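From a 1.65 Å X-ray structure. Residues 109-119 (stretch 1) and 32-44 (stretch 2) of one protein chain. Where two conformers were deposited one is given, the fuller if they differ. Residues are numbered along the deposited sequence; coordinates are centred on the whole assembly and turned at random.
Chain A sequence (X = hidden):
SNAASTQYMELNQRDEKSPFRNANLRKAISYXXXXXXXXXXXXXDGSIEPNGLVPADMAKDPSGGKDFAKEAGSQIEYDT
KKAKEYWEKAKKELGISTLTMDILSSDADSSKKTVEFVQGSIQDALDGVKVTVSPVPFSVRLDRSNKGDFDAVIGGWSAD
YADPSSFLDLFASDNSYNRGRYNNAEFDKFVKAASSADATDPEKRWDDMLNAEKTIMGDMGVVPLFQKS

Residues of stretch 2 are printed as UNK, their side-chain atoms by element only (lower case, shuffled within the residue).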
# COMPACT_ATOMS: atom_id res chain seq x y z
N ASP A 109 10.19 -8.49 16.09
CA ASP A 109 9.14 -9.42 16.54
C ASP A 109 7.74 -9.15 15.99
O ASP A 109 7.12 -10.07 15.46
CB ASP A 109 9.15 -9.56 18.05
CG ASP A 109 9.90 -10.80 18.49
OD1 ASP A 109 9.33 -11.57 19.30
OD2 ASP A 109 11.03 -11.02 18.01
N SER A 110 7.23 -7.92 16.09
CA SER A 110 5.90 -7.66 15.53
C SER A 110 5.88 -7.76 14.01
O SER A 110 4.86 -8.10 13.44
CB SER A 110 5.36 -6.30 15.97
OG SER A 110 6.20 -5.28 15.51
N SER A 111 7.00 -7.44 13.37
CA SER A 111 7.06 -7.50 11.92
C SER A 111 6.99 -8.94 11.46
O SER A 111 6.34 -9.25 10.46
CB SER A 111 8.34 -6.86 11.44
OG SER A 111 8.20 -5.46 11.50
N LYS A 112 7.64 -9.83 12.20
CA LYS A 112 7.54 -11.27 11.88
C LYS A 112 6.09 -11.78 12.03
O LYS A 112 5.62 -12.53 11.18
CB LYS A 112 8.50 -12.10 12.74
CG LYS A 112 9.98 -11.86 12.46
CD LYS A 112 10.74 -12.65 13.53
CE LYS A 112 12.20 -12.88 13.22
NZ LYS A 112 12.72 -13.70 14.35
N LYS A 113 5.38 -11.39 13.08
CA LYS A 113 3.99 -11.83 13.24
C LYS A 113 3.08 -11.25 12.14
O LYS A 113 2.18 -11.95 11.64
CB LYS A 113 3.47 -11.50 14.64
CG LYS A 113 4.16 -12.26 15.76
CD LYS A 113 4.40 -13.72 15.44
CE LYS A 113 4.71 -14.53 16.70
NZ LYS A 113 5.67 -13.89 17.65
N THR A 114 3.33 -10.01 11.73
CA THR A 114 2.60 -9.41 10.62
C THR A 114 2.85 -10.17 9.33
O THR A 114 1.90 -10.54 8.62
CB THR A 114 3.01 -7.92 10.44
OG1 THR A 114 2.55 -7.21 11.58
CG2 THR A 114 2.38 -7.31 9.17
N VAL A 115 4.13 -10.42 9.02
CA VAL A 115 4.44 -11.06 7.74
C VAL A 115 3.89 -12.49 7.68
O VAL A 115 3.44 -12.93 6.61
CB VAL A 115 5.94 -10.92 7.27
CG1 VAL A 115 6.89 -11.85 8.06
CG2 VAL A 115 6.05 -11.17 5.77
N GLU A 116 3.93 -13.20 8.81
CA GLU A 116 3.38 -14.55 8.92
C GLU A 116 1.87 -14.56 8.64
O GLU A 116 1.37 -15.42 7.90
CB GLU A 116 3.67 -15.15 10.31
CG GLU A 116 2.93 -16.45 10.59
CD GLU A 116 3.24 -17.03 11.99
OE1 GLU A 116 3.22 -16.29 12.99
OE2 GLU A 116 3.50 -18.24 12.07
N PHE A 117 1.17 -13.60 9.23
CA PHE A 117 -0.27 -13.49 9.04
C PHE A 117 -0.58 -13.12 7.59
O PHE A 117 -1.47 -13.68 6.99
CB PHE A 117 -0.86 -12.44 10.00
CG PHE A 117 -2.37 -12.29 9.85
CD1 PHE A 117 -3.22 -13.19 10.47
CD2 PHE A 117 -2.93 -11.27 9.06
CE1 PHE A 117 -4.61 -13.08 10.33
CE2 PHE A 117 -4.32 -11.14 8.91
CZ PHE A 117 -5.16 -12.06 9.54
N VAL A 118 0.18 -12.19 7.02
CA VAL A 118 -0.03 -11.80 5.61
C VAL A 118 0.26 -12.94 4.63
O VAL A 118 -0.53 -13.19 3.70
CB VAL A 118 0.77 -10.55 5.27
CG1 VAL A 118 0.71 -10.26 3.78
CG2 VAL A 118 0.17 -9.39 6.07
N GLN A 119 1.38 -13.62 4.85
CA GLN A 119 1.74 -14.80 4.06
C GLN A 119 0.65 -15.85 4.13
O GLN A 119 0.23 -16.35 3.09
CB GLN A 119 3.06 -15.37 4.60
CG GLN A 119 3.41 -16.72 4.07
CD GLN A 119 4.48 -17.41 4.93
OE1 GLN A 119 4.58 -17.24 6.19
NE2 GLN A 119 5.31 -18.18 4.26
N UNK A 32 -7.48 -10.32 0.36
CA UNK A 32 -7.26 -11.56 1.09
C UNK A 32 -6.80 -11.35 2.53
O UNK A 32 -6.62 -12.34 3.25
o UNK A 32 -4.95 -11.90 0.60
c UNK A 32 -6.23 -12.42 0.37
N UNK A 33 -6.56 -10.10 2.95
CA UNK A 33 -5.98 -9.85 4.28
C UNK A 33 -7.00 -9.22 5.21
O UNK A 33 -7.48 -8.10 4.97
c UNK A 33 -4.10 -8.66 5.55
c UNK A 33 -4.71 -8.96 4.16
c UNK A 33 -2.67 -8.48 2.71
c UNK A 33 -3.68 -9.54 3.15
N UNK A 34 -7.34 -9.94 6.27
CA UNK A 34 -8.29 -9.46 7.27
C UNK A 34 -7.55 -8.49 8.18
O UNK A 34 -6.93 -8.91 9.15
c UNK A 34 -8.84 -10.67 8.04
o UNK A 34 -10.57 -11.29 9.55
c UNK A 34 -9.95 -10.32 9.02
o UNK A 34 -10.20 -9.12 9.30
N UNK A 35 -7.63 -7.20 7.86
CA UNK A 35 -6.92 -6.16 8.61
C UNK A 35 -7.43 -6.06 10.06
O UNK A 35 -6.65 -5.73 10.97
n UNK A 35 -5.09 -4.30 2.45
c UNK A 35 -6.89 -4.57 6.46
c UNK A 35 -7.13 -4.76 7.98
n UNK A 35 -6.67 -5.60 3.46
c UNK A 35 -5.52 -4.91 6.08
c UNK A 35 -5.63 -4.76 3.56
n UNK A 35 -5.10 -4.41 4.75
N UNK A 36 -8.72 -6.29 10.26
CA UNK A 36 -9.29 -6.26 11.61
C UNK A 36 -8.63 -7.34 12.48
O UNK A 36 -8.17 -7.08 13.60
c UNK A 36 -10.82 -6.44 11.55
c UNK A 36 -13.03 -6.45 12.79
c UNK A 36 -13.74 -6.11 14.11
n UNK A 36 -13.70 -4.64 14.44
c UNK A 36 -11.51 -6.24 12.90
N UNK A 37 -8.55 -8.56 11.97
CA UNK A 37 -7.88 -9.64 12.71
C UNK A 37 -6.41 -9.30 12.94
O UNK A 37 -5.84 -9.57 14.02
c UNK A 37 -8.01 -10.97 11.92
N UNK A 38 -5.76 -8.73 11.92
CA UNK A 38 -4.35 -8.40 12.05
C UNK A 38 -4.17 -7.44 13.22
O UNK A 38 -3.33 -7.67 14.09
c UNK A 38 -3.79 -7.79 10.75
c UNK A 38 -2.35 -7.22 10.78
c UNK A 38 -2.06 -6.56 9.43
c UNK A 38 -1.28 -8.29 11.13
N UNK A 39 -4.96 -6.37 13.25
CA UNK A 39 -4.74 -5.39 14.31
C UNK A 39 -5.23 -5.80 15.69
O UNK A 39 -4.57 -5.50 16.69
c UNK A 39 -4.47 -3.47 12.71
c UNK A 39 -5.20 -3.95 13.96
c UNK A 39 -6.70 -3.89 13.79
N UNK A 40 -6.32 -6.57 15.72
CA UNK A 40 -6.99 -6.93 16.98
C UNK A 40 -6.52 -8.23 17.63
O UNK A 40 -6.53 -8.32 18.88
o UNK A 40 -11.22 -6.43 16.58
c UNK A 40 -8.51 -6.90 16.80
c UNK A 40 -9.04 -5.46 16.57
o UNK A 40 -11.08 -4.30 16.04
c UNK A 40 -10.56 -5.39 16.38
N UNK A 41 -6.12 -9.22 16.82
CA UNK A 41 -5.73 -10.52 17.34
C UNK A 41 -4.23 -10.72 17.22
O UNK A 41 -3.59 -11.25 18.13
o UNK A 41 -6.06 -12.86 17.08
c UNK A 41 -6.48 -11.62 16.59
N UNK A 42 -3.65 -10.27 16.11
CA UNK A 42 -2.24 -10.53 15.85
C UNK A 42 -1.36 -9.50 16.55
O UNK A 42 -0.49 -9.88 17.34
c UNK A 42 -0.43 -10.86 14.11
c UNK A 42 -2.53 -13.09 14.04
c UNK A 42 -2.81 -11.65 13.64
c UNK A 42 -1.92 -10.60 14.34
N UNK A 43 -1.63 -8.22 16.31
CA UNK A 43 -0.77 -7.17 16.85
C UNK A 43 -1.18 -6.74 18.26
O UNK A 43 -0.36 -6.79 19.20
c UNK A 43 1.45 -6.49 14.78
c UNK A 43 -0.30 -5.02 13.64
c UNK A 43 -0.05 -6.20 14.57
c UNK A 43 -0.72 -5.97 15.91
N UNK A 44 -2.43 -6.30 18.40
CA UNK A 44 -2.99 -5.90 19.70
C UNK A 44 -2.18 -4.84 20.40
O UNK A 44 -2.03 -4.87 21.64

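Position 32 carries one carbon followed by one oxygen, a hydroxymethyl group, and touches nothing on stretch 1; it is serine. The hydroxyl of Ser32 is hydrogen-bonded elsewhere in the structure.

Position 33 has four carbons, forked at the first, with one arm two carbons long. The end carbon of the long arm lies 4.0 Å from Val118 CG1, and the short arm's carbon lies 4.2 Å from Phe117 CE2, at the edge of that ring. This is isoleucine. Ile33 points toward the helix of stretch 1, and a branched aliphatic suits this buried place against Val118 and Phe117.

Position 34 has two carbons, the second bearing two oxygens. Its backbone O lies 3.4 Å from Phe117 CE2, and its CB 4.2 Å from Phe117 CZ. It is aspartate. Asp34 is the N-cap: OD1 accepts from the backbone N of position 37 at 3.2 Å, satisfying an amide that has no helical carbonyl before it.

At position 35 three carbons, a nitrogen and a carbon with two further nitrogens, all clear of stretch 1, spell arginine. The CA-to-CB bond of Arg35 points away, and its guanidinium suits a buried site where polar partners are at hand: NH1 makes a weak bond back to Ile33 O (3.0 Å).

Position 36, four carbons in a row ending in nitrogen, without contact to stretch 1, is lysine. The CA-to-CB bond of Lys36 also points away; the residue is exposed, which suits its charge.

Position 37 is a single carbon, and this CB lies 3.9 Å from Phe117 CZ; it is alanine. In Ala37 a methyl group suffices for apolar contact.

Position 38 has four carbons forked at the second. Its CB is 3.9 Å from Phe117 CE2, and a terminal carbon is 4.0 Å from Thr114 OG1. It is leucine; apolar Leu38 suits its buried site.

Position 39, one carbon carrying two more, is out of reach of stretch 1: valine. Val39 is buried, as suits an apolar side chain.

Position 40 has three carbons, the third with two oxygens, out of reach of stretch 1: glutamate. Glu40 OE1 forms a salt bridge with Lys36 NZ (3.1 Å), one turn back.

Position 41, one carbon and one oxygen, out of reach, is serine; the hydroxyl of Ser41 suits exposure.

Position 42 again has four carbons forked at the first with one longer arm. The inner carbon of that arm packs 3.5 Å from Phe117 CD1, and the short arm's carbon lies 4.0 Å from Lys113 CB. It is isoleucine; both arms of Ile42 thus find contacts.

Position 43 has four carbons forked at the second, one terminal carbon coming within 3.5 Å of Thr114 OG1, whose hydroxyl is already donated to Ser110 O. It is leucine; the end of Leu43 comes nearer than its sideways CA-to-CB bond suggests, so its length suits the place.

Position 44 has no side chain and no contact: glycine. Gly44 leaves the helix with positive phi, which glycine tolerates best.

The contact is one of apolar packing, without hydrogen bonds across it. The helices cross at 133°. Phe117 points toward stretch 2 and is the centre of the packing, with 113 Å² covered and Leu38 CA over one face of its ring. Val118 and Thr114 extend the packing. The whole contact buries 473 Å², both sides summed.

Stretch 2 32-44: SIDRKALVESILG
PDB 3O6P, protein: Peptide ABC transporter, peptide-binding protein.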